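Local coordinates for nitrogenase molybdenum-iron protein beta chain (Clostridium pasteurianum, PDB 4WES) that forms, with its alpha-chain partner, the molybdenum-iron component of nitrogenase, which reduces dinitrogen to ammonia, and shares an [8Fe-7S] cluster with that chain, at residues 171-185 with 196-209. Numbering follows the deposited sequence.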
ATOM      1  N   LYS B 171     -27.688  11.962  26.510  1.00 15.81           N
ATOM      2  CA  LYS B 171     -26.631  11.756  25.520  1.00 15.23           C
ATOM      3  C   LYS B 171     -25.270  12.231  26.054  1.00 15.97           C
ATOM      4  O   LYS B 171     -25.182  13.064  26.962  1.00 16.77           O
ATOM      5  CB  LYS B 171     -26.944  12.504  24.216  1.00 15.48           C
ATOM      6  CG  LYS B 171     -28.250  12.048  23.571  1.00 16.95           C
ATOM      7  CD  LYS B 171     -28.524  12.764  22.260  1.00 16.74           C
ATOM      8  CE  LYS B 171     -29.824  12.271  21.670  1.00 19.17           C
ATOM      9  NZ  LYS B 171     -30.085  12.855  20.325  1.00 20.72           N
ATOM     10  N   ILE B 172     -24.211  11.737  25.413  1.00 14.82           N
ATOM     11  CA  ILE B 172     -22.869  12.233  25.614  1.00 14.47           C
ATOM     12  C   ILE B 172     -22.481  13.027  24.339  1.00 13.69           C
ATOM     13  O   ILE B 172     -22.654  12.535  23.233  1.00 14.13           O
ATOM     14  CB  ILE B 172     -21.877  11.082  25.825  1.00 15.26           C
ATOM     15  CG1 ILE B 172     -22.178  10.408  27.173  1.00 19.40           C
ATOM     16  CG2 ILE B 172     -20.421  11.554  25.764  1.00 14.88           C
ATOM     17  CD1 ILE B 172     -21.320   9.211  27.488  1.00 21.48           C
ATOM     18  N   ASN B 173     -21.999  14.262  24.516  1.00 13.55           N
ATOM     19  CA  ASN B 173     -21.444  15.010  23.384  1.00 13.30           C
ATOM     20  C   ASN B 173     -20.036  14.471  23.092  1.00 12.40           C
ATOM     21  O   ASN B 173     -19.291  14.192  24.043  1.00 13.55           O
ATOM     22  CB  ASN B 173     -21.312  16.483  23.695  1.00 13.53           C
ATOM     23  CG  ASN B 173     -22.627  17.138  24.030  1.00 13.46           C
ATOM     24  OD1 ASN B 173     -23.653  16.824  23.441  1.00 14.64           O
ATOM     25  ND2 ASN B 173     -22.574  18.073  24.979  1.00 14.41           N
ATOM     26  N   VAL B 174     -19.661  14.377  21.831  1.00 11.76           N
ATOM     27  CA  VAL B 174     -18.299  14.058  21.470  1.00 11.40           C
ATOM     28  C   VAL B 174     -17.799  15.072  20.455  1.00 11.37           C
ATOM     29  O   VAL B 174     -18.401  15.235  19.397  1.00 12.18           O
ATOM     30  CB  VAL B 174     -18.115  12.585  21.018  1.00 11.42           C
ATOM     31  CG1 VAL B 174     -19.036  12.203  19.872  1.00 13.00           C
ATOM     32  CG2 VAL B 174     -16.649  12.300  20.692  1.00 13.04           C
ATOM     33  N   ILE B 175     -16.709  15.746  20.810  1.00 11.08           N
ATOM     34  CA  ILE B 175     -16.032  16.642  19.887  1.00 10.99           C
ATOM     35  C   ILE B 175     -14.811  15.850  19.418  1.00 11.04           C
ATOM     36  O   ILE B 175     -13.936  15.549  20.219  1.00 11.01           O
ATOM     37  CB  ILE B 175     -15.633  17.976  20.543  1.00 11.00           C
ATOM     38  CG1 ILE B 175     -16.856  18.686  21.127  1.00 12.27           C
ATOM     39  CG2 ILE B 175     -14.904  18.845  19.555  1.00 10.94           C
ATOM     40  CD1 ILE B 175     -16.506  19.883  22.013  1.00 13.60           C
ATOM     41  N   PRO B 176     -14.791  15.451  18.129  1.00 10.53           N
ATOM     42  CA  PRO B 176     -13.841  14.442  17.684  1.00 11.21           C
ATOM     43  C   PRO B 176     -12.453  14.984  17.334  1.00 10.36           C
ATOM     44  O   PRO B 176     -11.580  14.217  16.953  1.00 11.27           O
ATOM     45  CB  PRO B 176     -14.525  13.861  16.461  1.00 12.10           C
ATOM     46  CG  PRO B 176     -15.234  15.035  15.876  1.00 10.79           C
ATOM     47  CD  PRO B 176     -15.785  15.764  17.087  1.00 11.02           C
ATOM     48  N   GLY B 177     -12.293  16.297  17.377  1.00 10.24           N
ATOM     49  CA  GLY B 177     -11.077  16.933  16.976  1.00 10.17           C
ATOM     50  C   GLY B 177     -10.928  17.061  15.465  1.00 10.27           C
ATOM     51  O   GLY B 177     -11.848  16.794  14.692  1.00 10.59           O
ATOM     52  N   PHE B 178      -9.734  17.514  15.056  1.00 10.15           N
ATOM     53  CA  PHE B 178      -9.429  17.728  13.646  1.00 10.28           C
ATOM     54  C   PHE B 178      -8.990  16.405  13.047  1.00  9.84           C
ATOM     55  O   PHE B 178      -7.809  16.156  12.797  1.00 11.00           O
ATOM     56  CB  PHE B 178      -8.411  18.855  13.483  1.00 11.51           C
ATOM     57  CG  PHE B 178      -8.125  19.186  12.055  1.00 11.40           C
ATOM     58  CD1 PHE B 178      -9.069  19.769  11.268  1.00 16.06           C
ATOM     59  CD2 PHE B 178      -6.888  18.844  11.447  1.00 12.35           C
ATOM     60  CE1 PHE B 178      -8.807  20.059   9.903  1.00 15.42           C
ATOM     61  CE2 PHE B 178      -6.664  19.134  10.127  1.00 12.89           C
ATOM     62  CZ  PHE B 178      -7.630  19.741   9.365  1.00 13.23           C
ATOM     63  N   VAL B 179      -9.973  15.547  12.829  1.00  9.98           N
ATOM     64  CA  VAL B 179      -9.809  14.227  12.284  1.00  9.84           C
ATOM     65  C   VAL B 179     -10.668  14.134  11.048  1.00 10.22           C
ATOM     66  O   VAL B 179     -11.575  14.944  10.862  1.00 10.69           O
ATOM     67  CB  VAL B 179     -10.122  13.098  13.287  1.00 11.41           C
ATOM     68  CG1 VAL B 179      -9.220  13.218  14.515  1.00 13.42           C
ATOM     69  CG2 VAL B 179     -11.578  13.118  13.716  1.00 10.94           C
ATOM     70  N   GLY B 180     -10.435  13.136  10.215  1.00 10.18           N
ATOM     71  CA  GLY B 180     -11.172  13.010   8.977  1.00 10.03           C
ATOM     72  C   GLY B 180     -12.546  12.398   9.143  1.00  9.36           C
ATOM     73  O   GLY B 180     -12.863  11.807  10.180  1.00  9.85           O
ATOM     74  N   PRO B 181     -13.365  12.480   8.104  1.00  9.14           N
ATOM     75  CA  PRO B 181     -14.711  11.886   8.148  1.00  9.61           C
ATOM     76  C   PRO B 181     -14.684  10.400   8.441  1.00  9.20           C
ATOM     77  O   PRO B 181     -15.607   9.902   9.093  1.00 10.08           O
ATOM     78  CB  PRO B 181     -15.303  12.246   6.781  1.00 10.51           C
ATOM     79  CG  PRO B 181     -14.123  12.547   5.902  1.00 10.20           C
ATOM     80  CD  PRO B 181     -13.092  13.137   6.812  1.00 10.08           C
ATOM     81  N   ALA B 182     -13.677   9.657   7.976  1.00  9.58           N
ATOM     82  CA  ALA B 182     -13.623   8.255   8.304  1.00  9.80           C
ATOM     83  C   ALA B 182     -13.451   8.025   9.791  1.00 10.00           C
ATOM     84  O   ALA B 182     -13.950   7.041  10.357  1.00 10.23           O
ATOM     85  CB  ALA B 182     -12.541   7.559   7.536  1.00 11.05           C
ATOM     86  N   ASP B 183     -12.656   8.892  10.428  1.00 10.15           N
ATOM     87  CA  ASP B 183     -12.456   8.798  11.874  1.00 10.09           C
ATOM     88  C   ASP B 183     -13.726   9.155  12.632  1.00  9.72           C
ATOM     89  O   ASP B 183     -14.080   8.498  13.607  1.00 10.51           O
ATOM     90  CB  ASP B 183     -11.302   9.728  12.275  1.00 10.54           C
ATOM     91  CG  ASP B 183      -9.980   9.297  11.685  1.00 12.03           C
ATOM     92  OD1 ASP B 183      -9.231  10.193  11.260  1.00 16.90           O
ATOM     93  OD2 ASP B 183      -9.727   8.079  11.657  1.00 12.22           O
ATOM     94  N   MET B 184     -14.442  10.182  12.142  1.00  9.76           N
ATOM     95  CA  MET B 184     -15.749  10.478  12.718  1.00 10.37           C
ATOM     96  C   MET B 184     -16.698   9.293  12.595  1.00 10.78           C
ATOM     97  O   MET B 184     -17.394   8.961  13.569  1.00 11.13           O
ATOM     98  CB  MET B 184     -16.317  11.755  12.090  1.00 10.42           C
ATOM     99  CG  MET B 184     -15.540  13.004  12.506  1.00 11.23           C
ATOM    100  SD  MET B 184     -15.504  14.213  11.208  1.00 10.92           S
ATOM    101  CE  MET B 184     -14.779  15.635  12.072  1.00 11.65           C
ATOM    102  N   ARG B 185     -16.719   8.629  11.433  1.00 10.05           N
ATOM    103  CA  ARG B 185     -17.581   7.465  11.277  1.00 10.62           C
ATOM    104  C   ARG B 185     -17.211   6.360  12.229  1.00 10.90           C
ATOM    105  O   ARG B 185     -18.082   5.709  12.817  1.00 11.79           O
ATOM    106  CB  ARG B 185     -17.536   6.922   9.848  1.00 10.65           C
ATOM    107  CG  ARG B 185     -18.174   7.850   8.828  1.00 10.75           C
ATOM    108  CD  ARG B 185     -18.068   7.272   7.440  1.00 11.69           C
ATOM    109  NE  ARG B 185     -18.570   8.137   6.384  1.00 10.97           N
ATOM    110  CZ  ARG B 185     -19.702   8.001   5.724  1.00 11.18           C
ATOM    111  NH1 ARG B 185     -20.585   7.091   6.099  1.00 13.41           N
ATOM    112  NH2 ARG B 185     -19.968   8.766   4.691  1.00 11.34           N
ATOM    113  N   ILE B 196     -24.517   3.691  23.370  1.00 14.53           N
ATOM    114  CA  ILE B 196     -24.473   4.954  24.064  1.00 14.46           C
ATOM    115  C   ILE B 196     -24.983   6.082  23.156  1.00 14.58           C
ATOM    116  O   ILE B 196     -24.329   6.424  22.180  1.00 15.62           O
ATOM    117  CB  ILE B 196     -23.046   5.275  24.548  1.00 13.87           C
ATOM    118  CG1 ILE B 196     -22.636   4.242  25.580  1.00 14.37           C
ATOM    119  CG2 ILE B 196     -22.932   6.687  25.109  1.00 14.37           C
ATOM    120  CD1 ILE B 196     -21.157   4.268  25.939  1.00 14.65           C
ATOM    121  N   PRO B 197     -26.117   6.701  23.501  1.00 15.05           N
ATOM    122  CA  PRO B 197     -26.589   7.866  22.739  1.00 15.16           C
ATOM    123  C   PRO B 197     -25.614   9.026  22.808  1.00 13.58           C
ATOM    124  O   PRO B 197     -25.021   9.263  23.874  1.00 14.67           O
ATOM    125  CB  PRO B 197     -27.934   8.216  23.411  1.00 18.79           C
ATOM    126  CG  PRO B 197     -28.388   6.900  23.999  1.00 19.31           C
ATOM    127  CD  PRO B 197     -27.126   6.229  24.464  1.00 17.07           C
ATOM    128  N   TYR B 198     -25.488   9.764  21.703  1.00 13.99           N
ATOM    129  CA  TYR B 198     -24.457  10.785  21.605  1.00 13.27           C
ATOM    130  C   TYR B 198     -24.871  11.870  20.616  1.00 12.42           C
ATOM    131  O   TYR B 198     -25.779  11.677  19.796  1.00 13.90           O
ATOM    132  CB  TYR B 198     -23.095  10.159  21.155  1.00 14.09           C
ATOM    133  CG  TYR B 198     -23.175   9.613  19.746  1.00 12.94           C
ATOM    134  CD1 TYR B 198     -23.714   8.376  19.477  1.00 13.30           C
ATOM    135  CD2 TYR B 198     -22.823  10.411  18.672  1.00 13.63           C
ATOM    136  CE1 TYR B 198     -23.845   7.925  18.170  1.00 13.91           C
ATOM    137  CE2 TYR B 198     -22.958   9.979  17.388  1.00 14.49           C
ATOM    138  CZ  TYR B 198     -23.486   8.738  17.126  1.00 14.50           C
ATOM    139  OH  TYR B 198     -23.655   8.319  15.828  1.00 16.21           O
ATOM    140  N   ILE B 199     -24.159  12.994  20.709  1.00 12.34           N
ATOM    141  CA  ILE B 199     -24.200  14.040  19.699  1.00 12.07           C
ATOM    142  C   ILE B 199     -22.738  14.286  19.324  1.00 12.53           C
ATOM    143  O   ILE B 199     -21.957  14.680  20.189  1.00 13.02           O
ATOM    144  CB  ILE B 199     -24.796  15.379  20.183  1.00 13.41           C
ATOM    145  CG1 ILE B 199     -26.250  15.186  20.650  1.00 14.86           C
ATOM    146  CG2 ILE B 199     -24.728  16.400  19.061  1.00 13.66           C
ATOM    147  CD1 ILE B 199     -26.775  16.370  21.431  1.00 14.52           C
ATOM    148  N   MET B 200     -22.345  14.030  18.079  1.00 12.23           N
ATOM    149  CA  MET B 200     -21.009  14.367  17.605  1.00 11.14           C
ATOM    150  C   MET B 200     -21.040  15.716  16.919  1.00 10.85           C
ATOM    151  O   MET B 200     -21.918  15.943  16.091  1.00 12.39           O
ATOM    152  CB  MET B 200     -20.493  13.317  16.630  1.00 11.80           C
ATOM    153  CG  MET B 200     -19.101  13.653  16.089  1.00 11.02           C
ATOM    154  SD  MET B 200     -18.406  12.427  15.003  1.00 12.37           S
ATOM    155  CE  MET B 200     -17.903  11.247  16.219  1.00 12.67           C
ATOM    156  N   PHE B 201     -20.096  16.594  17.247  1.00 11.10           N
ATOM    157  CA  PHE B 201     -19.969  17.805  16.480  1.00 10.86           C
ATOM    158  C   PHE B 201     -18.536  18.334  16.539  1.00 10.76           C
ATOM    159  O   PHE B 201     -17.871  18.209  17.579  1.00 10.75           O
ATOM    160  CB  PHE B 201     -20.946  18.880  16.972  1.00 12.62           C
ATOM    161  CG  PHE B 201     -20.578  19.539  18.249  1.00 12.78           C
ATOM    162  CD1 PHE B 201     -20.850  18.911  19.473  1.00 14.40           C
ATOM    163  CD2 PHE B 201     -20.117  20.839  18.271  1.00 14.03           C
ATOM    164  CE1 PHE B 201     -20.552  19.522  20.672  1.00 15.31           C
ATOM    165  CE2 PHE B 201     -19.835  21.473  19.481  1.00 16.15           C
ATOM    166  CZ  PHE B 201     -20.064  20.808  20.672  1.00 17.11           C
ATOM    167  N   PRO B 202     -18.072  18.986  15.461  1.00 10.86           N
ATOM    168  CA  PRO B 202     -18.560  18.874  14.085  1.00 10.96           C
ATOM    169  C   PRO B 202     -18.514  17.414  13.585  1.00 10.49           C
ATOM    170  O   PRO B 202     -17.865  16.560  14.206  1.00 11.18           O
ATOM    171  CB  PRO B 202     -17.590  19.748  13.268  1.00 11.84           C
ATOM    172  CG  PRO B 202     -16.831  20.541  14.301  1.00 11.92           C
ATOM    173  CD  PRO B 202     -16.772  19.664  15.506  1.00 11.36           C
ATOM    174  N   ASP B 203     -19.201  17.157  12.472  1.00 10.06           N
ATOM    175  CA  ASP B 203     -19.200  15.819  11.866  1.00 10.39           C
ATOM    176  C   ASP B 203     -19.235  15.986  10.361  1.00  9.73           C
ATOM    177  O   ASP B 203     -20.263  16.317   9.808  1.00 10.37           O
ATOM    178  CB  ASP B 203     -20.410  15.025  12.380  1.00 11.58           C
ATOM    179  CG  ASP B 203     -20.514  13.668  11.744  1.00 10.80           C
ATOM    180  OD1 ASP B 203     -19.570  13.222  11.069  1.00 11.40           O
ATOM    181  OD2 ASP B 203     -21.581  13.019  11.937  1.00 12.13           O
ATOM    182  N   THR B 204     -18.084  15.767   9.709  1.00  9.94           N
ATOM    183  CA  THR B 204     -17.989  15.940   8.264  1.00  9.95           C
ATOM    184  C   THR B 204     -18.257  14.634   7.503  1.00  9.76           C
ATOM    185  O   THR B 204     -18.140  14.608   6.270  1.00 10.37           O
ATOM    186  CB  THR B 204     -16.606  16.462   7.869  1.00 10.35           C
ATOM    187  OG1 THR B 204     -15.686  15.475   8.333  1.00 10.74           O
ATOM    188  CG2 THR B 204     -16.328  17.819   8.511  1.00 10.62           C
ATOM    189  N   SER B 205     -18.604  13.551   8.212  1.00 10.50           N
ATOM    190  CA  SER B 205     -18.981  12.334   7.513  1.00 10.51           C
ATOM    191  C   SER B 205     -20.250  12.578   6.708  1.00 10.65           C
ATOM    192  O   SER B 205     -21.180  13.252   7.148  1.00 11.57           O
ATOM    193  CB  SER B 205     -19.128  11.157   8.472  1.00 11.71           C
ATOM    194  OG  SER B 205     -20.182  11.295   9.364  1.00 12.36           O
ATOM    195  N   GLY B 206     -20.278  12.053   5.497  1.00 10.10           N
ATOM    196  CA  GLY B 206     -21.351  12.354   4.582  1.00 10.80           C
ATOM    197  C   GLY B 206     -21.310  13.755   4.023  1.00 11.08           C
ATOM    198  O   GLY B 206     -22.298  14.199   3.412  1.00 13.30           O
ATOM    199  N   VAL B 207     -20.190  14.478   4.224  1.00 10.38           N
ATOM    200  CA  VAL B 207     -20.034  15.802   3.657  1.00 10.31           C
ATOM    201  C   VAL B 207     -18.745  15.860   2.789  1.00  9.72           C
ATOM    202  O   VAL B 207     -18.806  16.351   1.663  1.00 10.77           O
ATOM    203  CB  VAL B 207     -19.978  16.905   4.744  1.00 10.12           C
ATOM    204  CG1 VAL B 207     -19.902  18.289   4.089  1.00 11.07           C
ATOM    205  CG2 VAL B 207     -21.186  16.819   5.655  1.00 11.68           C
ATOM    206  N   LEU B 208     -17.637  15.396   3.346  1.00  9.31           N
ATOM    207  CA  LEU B 208     -16.355  15.406   2.616  1.00  8.67           C
ATOM    208  C   LEU B 208     -15.886  14.017   2.203  1.00  9.25           C
ATOM    209  O   LEU B 208     -14.761  13.849   1.771  1.00 10.08           O
ATOM    210  CB  LEU B 208     -15.314  16.155   3.430  1.00  9.20           C
ATOM    211  CG  LEU B 208     -15.471  17.664   3.360  1.00  9.42           C
ATOM    212  CD1 LEU B 208     -14.759  18.380   4.479  1.00 10.83           C
ATOM    213  CD2 LEU B 208     -15.010  18.209   2.020  1.00 11.15           C
ATOM    214  N   ASP B 209     -16.799  13.033   2.219  1.00  9.44           N
ATOM    215  CA  ASP B 209     -16.517  11.676   1.785  1.00  9.28           C
ATOM    216  C   ASP B 209     -17.760  11.086   1.118  1.00  9.25           C
ATOM    217  O   ASP B 209     -18.023   9.883   1.206  1.00  9.97           O
ATOM    218  CB  ASP B 209     -16.068  10.799   2.978  1.00  9.47           C
ATOM    219  CG  ASP B 209     -17.131  10.641   4.037  1.00  9.95           C
ATOM    220  OD1 ASP B 209     -18.209  11.274   3.927  1.00 11.02           O
ATOM    221  OD2 ASP B 209     -16.871   9.868   4.970  1.00 12.09           O
TER
HETATM  222  O   HOH W   1     -27.885  12.631  18.263  1.00 23.67           O
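Strands 172-175 and 198-200 run parallel, 22° apart, and I172 and V174 pair with the second strand through four backbone hydrogen bonds, beginning with I172 N donating to P197 O and ending with F201 N donating to V174 O. Alternation sends V174 and M200 to the sheet face that carries helix 181-193, and the flexible, unbranched chain of methionine can thread between strand and helix: M200 CB lies 3.7 Å from V174 CG1, while SD reaches M184 CB at 3.6 Å. A bend at chi3 (-77°) turns the M200 methyl back toward both V174 CG1 and M184 O. On the opposite side of the sheet, with N173 and I199, I175 CG1 lies over the F201 ring, offset toward its rim, a CH-pi contact 4.1 Å from the centroid. Past the cis peptide before P202, D203 closes an Asx turn, its OD1 accepting from S205 N and S205 OG; K188 of the same helix pairs with OD2. M184 SD accepts a weak bond from T204 N. In the first turn of the helix, P181 rests its CB against D209 OD2 (3.4 Å); proline suits the first position, where its missing N-H costs the helix no bond. R185 stretches out and grips D209 side-on: NE meets OD2 at 2.8 Å, and NH2 meets OD1 from above the carboxylate plane. G206 N also binds OD1, fixing the carboxylate's rotation, and R185 has a second acid partner, E294 of the second beta subunit. Strand 172-175, helix 181-193 and edge strand 198-200 thus make a beta-alpha-beta crossover unit of a Rossmann-like parallel sheet.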